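Local coordinates for protein oxalate--CoA ligase (Arabidopsis thaliana, PDB 5IE2) that belongs to the ANL superfamily of AMP-binding enzymes, pairing a large N-terminal part with a smaller C-terminal domain, and holds ATP in this model, at residues A[347-350]-A[351-355]; A[158-161]-A[162-165]. All blocks are in the same frame, centred on the assembly; numbering follows the deposited sequence.

Contact 1. Residues A[347-350]-A[351-355]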
loop_
_atom_site.group_PDB
_atom_site.type_symbol
_atom_site.label_atom_id
_atom_site.label_comp_id
_atom_site.label_asym_id
_atom_site.label_seq_id
_atom_site.Cartn_x
_atom_site.Cartn_y
_atom_site.Cartn_z
ATOM N N ILE A 347 17.017 5.494 -14.814
ATOM C CA ILE A 347 17.959 5.520 -13.695
ATOM C C ILE A 347 18.919 6.672 -13.972
ATOM O O ILE A 347 19.585 6.672 -15.003
ATOM C CB ILE A 347 18.749 4.186 -13.610
ATOM C CG1 ILE A 347 17.822 2.984 -13.452
ATOM C CG2 ILE A 347 19.816 4.239 -12.524
ATOM C CD1 ILE A 347 17.113 2.965 -12.067
ATOM N N LEU A 348 18.968 7.671 -13.094
ATOM C CA LEU A 348 19.761 8.885 -13.389
ATOM C C LEU A 348 20.897 9.088 -12.389
ATOM O O LEU A 348 20.682 8.856 -11.199
ATOM C CB LEU A 348 18.838 10.082 -13.310
ATOM C CG LEU A 348 18.110 10.601 -14.551
ATOM C CD1 LEU A 348 17.616 9.541 -15.505
ATOM C CD2 LEU A 348 16.996 11.477 -14.078
ATOM N N ASN A 349 22.082 9.545 -12.817
ATOM C CA ASN A 349 23.068 9.956 -11.818
ATOM C C ASN A 349 22.802 11.365 -11.283
ATOM O O ASN A 349 21.804 11.997 -11.635
ATOM C CB ASN A 349 24.514 9.851 -12.354
ATOM C CG ASN A 349 24.802 10.756 -13.545
ATOM O OD1 ASN A 349 24.092 11.724 -13.814
ATOM N ND2 ASN A 349 25.879 10.447 -14.255
ATOM N N GLU A 350 23.713 11.879 -10.459
ATOM C CA GLU A 350 23.447 13.141 -9.790
ATOM C C GLU A 350 23.424 14.334 -10.727
ATOM O O GLU A 350 22.955 15.397 -10.345
ATOM C CB GLU A 350 24.464 13.386 -8.680
ATOM C CG GLU A 350 24.428 12.371 -7.546
ATOM C CD GLU A 350 25.481 11.273 -7.697
ATOM O OE1 GLU A 350 25.657 10.751 -8.836
ATOM O OE2 GLU A 350 26.134 10.947 -6.670
ATOM N N LYS A 351 23.863 14.148 -11.970
ATOM C CA LYS A 351 23.785 15.229 -12.959
ATOM C C LYS A 351 22.665 15.012 -13.962
ATOM O O LYS A 351 22.572 15.733 -14.961
ATOM C CB LYS A 351 25.109 15.344 -13.716
ATOM C CG LYS A 351 26.327 15.093 -12.835
ATOM C CD LYS A 351 27.557 14.620 -13.617
ATOM C CE LYS A 351 27.802 15.457 -14.868
ATOM N NZ LYS A 351 29.248 15.495 -15.244
ATOM N N GLY A 352 21.800 14.037 -13.685
ATOM C CA GLY A 352 20.657 13.800 -14.532
ATOM C C GLY A 352 20.975 13.010 -15.787
ATOM O O GLY A 352 20.145 12.947 -16.692
ATOM N N GLU A 353 22.151 12.403 -15.860
ATOM C CA GLU A 353 22.475 11.567 -17.013
ATOM C C GLU A 353 21.875 10.156 -16.886
ATOM O O GLU A 353 22.022 9.495 -15.844
ATOM C CB GLU A 353 24.003 11.461 -17.195
ATOM C CG GLU A 353 24.706 12.809 -17.445
ATOM C CD GLU A 353 26.232 12.761 -17.289
ATOM O OE1 GLU A 353 26.769 11.776 -16.741
ATOM O OE2 GLU A 353 26.905 13.737 -17.711
ATOM N N ILE A 354 21.222 9.681 -17.942
ATOM C CA ILE A 354 20.618 8.346 -17.920
ATOM C C ILE A 354 21.698 7.266 -17.877
ATOM O O ILE A 354 22.703 7.341 -18.591
ATOM C CB ILE A 354 19.703 8.149 -19.114
ATOM C CG1 ILE A 354 18.666 9.257 -19.118
ATOM C CG2 ILE A 354 18.962 6.820 -19.019
ATOM C CD1 ILE A 354 17.850 9.298 -20.405
ATOM N N GLN A 355 21.514 6.296 -16.996
ATOM C CA GLN A 355 22.494 5.242 -16.803
ATOM C C GLN A 355 22.254 4.023 -17.677
ATOM O O GLN A 355 21.107 3.669 -17.986
ATOM C CB GLN A 355 22.545 4.811 -15.335
ATOM C CG GLN A 355 22.974 5.917 -14.391
ATOM C CD GLN A 355 24.301 6.500 -14.802
ATOM O OE1 GLN A 355 25.327 5.814 -14.758
ATOM N NE2 GLN A 355 24.295 7.748 -15.230
#

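Contact 2. Residues A[158-161]-A[162-165]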
loop_
_atom_site.group_PDB
_atom_site.type_symbol
_atom_site.label_atom_id
_atom_site.label_comp_id
_atom_site.label_asym_id
_atom_site.label_seq_id
_atom_site.Cartn_x
_atom_site.Cartn_y
_atom_site.Cartn_z
ATOM N N VAL A 158 -20.644 15.314 -13.643
ATOM C CA VAL A 158 -19.642 14.801 -14.568
ATOM C C VAL A 158 -18.286 14.723 -13.847
ATOM O O VAL A 158 -17.844 15.721 -13.255
ATOM C CB VAL A 158 -19.508 15.722 -15.806
ATOM C CG1 VAL A 158 -18.395 15.253 -16.708
ATOM C CG2 VAL A 158 -20.829 15.726 -16.577
ATOM N N ASN A 159 -17.657 13.560 -13.856
ATOM C CA ASN A 159 -16.335 13.471 -13.236
ATOM C C ASN A 159 -15.239 13.787 -14.246
ATOM O O ASN A 159 -15.149 13.139 -15.276
ATOM C CB ASN A 159 -16.129 12.079 -12.623
ATOM C CG ASN A 159 -17.241 11.738 -11.625
ATOM O OD1 ASN A 159 -18.115 10.892 -11.901
ATOM N ND2 ASN A 159 -17.196 12.383 -10.448
ATOM N N HIS A 160 -14.396 14.751 -13.911
ATOM C CA HIS A 160 -13.306 15.198 -14.766
ATOM C C HIS A 160 -12.026 14.474 -14.392
ATOM O O HIS A 160 -11.738 14.329 -13.233
ATOM C CB HIS A 160 -13.062 16.692 -14.609
ATOM C CG HIS A 160 -14.262 17.522 -14.907
ATOM N ND1 HIS A 160 -14.156 18.793 -15.401
ATOM C CD2 HIS A 160 -15.586 17.286 -14.752
ATOM C CE1 HIS A 160 -15.365 19.311 -15.548
ATOM N NE2 HIS A 160 -16.247 18.428 -15.139
ATOM N N PRO A 161 -11.220 14.076 -15.384
ATOM C CA PRO A 161 -9.945 13.411 -15.082
ATOM C C PRO A 161 -9.082 14.299 -14.172
ATOM O O PRO A 161 -8.394 13.762 -13.329
ATOM C CB PRO A 161 -9.284 13.246 -16.458
ATOM C CG PRO A 161 -10.425 13.165 -17.398
ATOM C CD PRO A 161 -11.496 14.123 -16.827
ATOM N N ASP A 162 -9.168 15.626 -14.275
ATOM C CA ASP A 162 -8.270 16.408 -13.425
ATOM C C ASP A 162 -8.891 16.774 -12.089
ATOM O O ASP A 162 -8.276 17.500 -11.317
ATOM C CB ASP A 162 -7.790 17.666 -14.151
ATOM C CG ASP A 162 -8.845 18.756 -14.240
ATOM O OD1 ASP A 162 -8.496 19.971 -14.084
ATOM O OD2 ASP A 162 -10.021 18.426 -14.502
ATOM N N ASP A 163 -10.097 16.283 -11.794
ATOM C CA ASP A 163 -10.693 16.484 -10.446
ATOM C C ASP A 163 -9.829 15.816 -9.374
ATOM O O ASP A 163 -9.398 14.687 -9.563
ATOM C CB ASP A 163 -12.095 15.852 -10.319
ATOM C CG ASP A 163 -13.165 16.639 -11.008
ATOM O OD1 ASP A 163 -12.922 17.826 -11.296
ATOM O OD2 ASP A 163 -14.247 16.055 -11.233
ATOM N N GLY A 164 -9.656 16.470 -8.226
ATOM C CA GLY A 164 -8.986 15.766 -7.129
ATOM C C GLY A 164 -9.875 14.614 -6.687
ATOM O O GLY A 164 -11.088 14.706 -6.750
ATOM N N ALA A 165 -9.268 13.516 -6.230
ATOM C CA ALA A 165 -10.057 12.389 -5.795
ATOM C C ALA A 165 -9.545 11.807 -4.483
ATOM O O ALA A 165 -10.330 11.253 -3.710
ATOM C CB ALA A 165 -10.041 11.268 -6.914
HETATM O O HOH W 1 -14.646 13.746 -9.995
#

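Contact 1. Residues A[347-350]-A[351-355]
N349 and E353 face each other across a tight reversal of the chain, and three hydrogen bonds of the N349 amide cross the turn. Its OD1 takes two backbone N-H groups from opposite faces of the amide plane: E353 N at 2.9 Å from N349 OD1, and K351 N at 3.1 Å from it, the latter closing an Asx turn. With chi1 at 62°, N349 CG sits between its own backbone N and carbonyl carbon, which tucks the amide inside the turn. The other branch, N349 ND2, gives a nearly straight bond of 3.0 Å to E353 OE1, arriving above the carboxylate plane.

In backbone terms this is a hairpin-like reversal, a type I turn from N349 to G352 with a G1 bulge at G352, which takes the positive phi of 80°; a single bridge pairs L348 with I354. G352 N bonds to N349 O, N349 N to E353 O, and Q355 N to I347 O at 2.8 Å. E353 O has a second donor, Q355 NE2, on the face opposite N349 N.

Apolar contact is modest: L348 CD1 lies 3.8 Å from I354 CG1, while I347 CG2 lies 4.0 Å from Q355 CB. I347 and L348 also pack on V363 and C364 of strand 361-366.

Contact 2. Residues A[158-161]-A[162-165]
The H160 ring and the D163 carboxylate lie in planes only 24° apart, yet they do not stack: D163 OD1 approaches the imidazole obliquely, 3.9 Å from H160 CG. D162 OD2 sits at the ring edge near its plane, and the carbonyl carbon of V158 is at the edge too. H160 CB touches both carboxylates, D162 OD2 and D163 OD1 each 3.5 Å from it. The frame is a type I beta turn from H160 to D163, the bend that delivers the chain into strand 164-169. It is closed by D163 N on H160 O at 2.9 Å.

A side-chain bond doubles that closure in the reverse sense. H160 N points at D163 OD2, 3.0 Å away and nearly straight at 165°, meeting the carboxylate from above its plane. D163 CG lies anti to its carbonyl carbon (chi1 -75°), which swings the carboxylate back over the start of the turn. The same OD2 forms a salt bridge with R80 NE, a setting that would be expected to keep D163 ionised. N159 ND2 bonds to R78 O, and it also reaches a water that hydrogen-bonds D163 OD2 as well, with N159 ND2 2.9 Å and D163 OD2 2.7 Å from the water oxygen.

In the fold
Both contacts are surface turns in the large AMP-binding part of the chain, one at the end of a strand, the other at the start of one: contact 1 takes in the last residues of strand 344-348 and the loop after it, which leads on to strand 361-366, whereas contact 2 takes in the loop before strand 164-169 and its first residues. They do not touch; their centres are 34 Å apart and their nearest atoms about 26 Å. In sequence, contact 2 is complete before contact 1 begins. The side chain of I347 in contact 1 lies about 12 Å from the bound ATP, too far to touch it. Strand 164-169 leads in sequence toward residue 170, the first of the pocket residues.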